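Local coordinates for protein xylooligosaccharide oxidase (Myceliophthora thermophila, PDB 5L6G) that oxidises the C1 hydroxyl of xylooligosaccharides and related sugars to lactones, using a bicovalently bound FAD and reducing molecular oxygen to hydrogen peroxide, at residues G319-H322 with E328-I331. Numbering follows the deposited sequence.
Sequences GFRH and EIDI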
loop_
_atom_site.group_PDB
_atom_site.type_symbol
_atom_site.label_atom_id
_atom_site.label_comp_id
_atom_site.label_asym_id
_atom_site.label_seq_id
_atom_site.Cartn_x
_atom_site.Cartn_y
_atom_site.Cartn_z
ATOM N N GLY A 319 -15.838 0.629 -12.569
ATOM C CA GLY A 319 -14.407 0.374 -12.806
ATOM C C GLY A 319 -13.737 -0.067 -11.512
ATOM O O GLY A 319 -12.923 -0.998 -11.485
ATOM N N PHE A 320 -14.075 0.617 -10.425
ATOM C CA PHE A 320 -13.485 0.268 -9.153
ATOM C C PHE A 320 -13.931 -1.123 -8.727
ATOM O O PHE A 320 -13.102 -1.922 -8.312
ATOM C CB PHE A 320 -13.793 1.305 -8.060
ATOM C CG PHE A 320 -13.156 0.972 -6.742
ATOM C CD1 PHE A 320 -11.785 1.110 -6.569
ATOM C CD2 PHE A 320 -13.906 0.471 -5.690
ATOM C CE1 PHE A 320 -11.177 0.778 -5.362
ATOM C CE2 PHE A 320 -13.296 0.144 -4.474
ATOM C CZ PHE A 320 -11.931 0.292 -4.322
ATOM N N ARG A 321 -15.220 -1.426 -8.856
ATOM C CA ARG A 321 -15.720 -2.751 -8.477
ATOM C C ARG A 321 -15.071 -3.855 -9.299
ATOM O O ARG A 321 -14.803 -4.938 -8.790
ATOM C CB ARG A 321 -17.231 -2.867 -8.638
ATOM C CG ARG A 321 -18.041 -1.946 -7.756
ATOM C CD ARG A 321 -19.489 -2.410 -7.634
ATOM N NE ARG A 321 -20.236 -2.254 -8.876
ATOM C CZ ARG A 321 -20.757 -1.107 -9.328
ATOM N NH1 ARG A 321 -20.627 0.028 -8.647
ATOM N NH2 ARG A 321 -21.422 -1.091 -10.482
ATOM N N HIS A 322 -14.830 -3.578 -10.574
ATOM C CA HIS A 322 -14.243 -4.573 -11.470
ATOM C C HIS A 322 -12.953 -5.193 -10.912
ATOM O O HIS A 322 -12.747 -6.396 -11.023
ATOM C CB HIS A 322 -13.925 -3.955 -12.828
ATOM C CG HIS A 322 -13.367 -4.945 -13.800
ATOM N ND1 HIS A 322 -14.167 -5.789 -14.538
ATOM C CD2 HIS A 322 -12.091 -5.261 -14.116
ATOM C CE1 HIS A 322 -13.405 -6.577 -15.277
ATOM N NE2 HIS A 322 -12.141 -6.274 -15.041
ATOM N N GLU A 328 -18.641 -6.642 -1.148
ATOM C CA GLU A 328 -18.897 -5.353 -0.512
ATOM C C GLU A 328 -17.891 -4.296 -0.975
ATOM O O GLU A 328 -16.674 -4.516 -0.941
ATOM C CB GLU A 328 -18.851 -5.486 1.016
ATOM C CG GLU A 328 -20.208 -5.501 1.706
ATOM C CD GLU A 328 -20.732 -4.098 1.998
ATOM O OE1 GLU A 328 -21.160 -3.406 1.044
ATOM O OE2 GLU A 328 -20.727 -3.688 3.186
ATOM N N ILE A 329 -18.411 -3.145 -1.392
ATOM C CA ILE A 329 -17.581 -2.001 -1.767
ATOM C C ILE A 329 -17.563 -0.940 -0.669
ATOM O O ILE A 329 -16.501 -0.552 -0.204
ATOM C CB ILE A 329 -18.112 -1.376 -3.062
ATOM C CG1 ILE A 329 -18.093 -2.423 -4.179
ATOM C CG2 ILE A 329 -17.302 -0.152 -3.459
ATOM C CD1 ILE A 329 -16.711 -2.860 -4.597
ATOM N N ASP A 330 -18.742 -0.469 -0.274
ATOM C CA ASP A 330 -18.856 0.606 0.718
ATOM C C ASP A 330 -18.791 0.006 2.123
ATOM O O ASP A 330 -19.793 -0.090 2.820
ATOM C CB ASP A 330 -20.155 1.390 0.496
ATOM C CG ASP A 330 -20.254 2.627 1.381
ATOM O OD1 ASP A 330 -19.258 2.996 2.042
ATOM O OD2 ASP A 330 -21.337 3.218 1.427
ATOM N N ILE A 331 -17.598 -0.403 2.523
ATOM C CA ILE A 331 -17.395 -1.106 3.783
ATOM C C ILE A 331 -17.099 -0.138 4.918
ATOM O O ILE A 331 -16.113 0.588 4.874
ATOM C CB ILE A 331 -16.222 -2.089 3.694
ATOM C CG1 ILE A 331 -16.419 -3.074 2.540
ATOM C CG2 ILE A 331 -16.064 -2.836 5.019
ATOM C CD1 ILE A 331 -15.161 -3.830 2.161
#
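The ring of F320 meets I329 at its edge: methyl CG2 of the isoleucine lies near the ring plane, with F320 CD2 to I329 CG2 at 4.1 Å, and CE2 is equally near that methyl. Neither face of the ring is covered by I329. The two side chains run antiparallel past one another. CB of F320 points toward 328-331, and with CG anti to the backbone nitrogen (chi1 -178°) the ring extends outward, bringing its CD2–CE2 edge to the methyl. The other branch of I329, CG1 and CD1, lies nearly perpendicular over the aliphatic part of R321. The closest approach is R321 CG to I329 CD1, 3.5 Å, and CG1 of I329 also touches R321 CD, at 3.7 Å. The contact is wholly apolar, carbon against carbon. Cutting I329 back to an alanine here is likely to leave the F320 edge and the R321 methylenes without their shared partner. The F320 side chain lies close to the flavin and sugar site, about 5 Å from that of substrate-binding T154, which precedes C155, one of the two residues cross-linked to FAD. The contact joins the last turn of helix 316-322, which follows edge strand 308-314 of the eight-stranded antiparallel sheet, to the loop leading to strand 341-349, where I329 also rests on T140 of helix 135-146 and on loop residues P156 and A324.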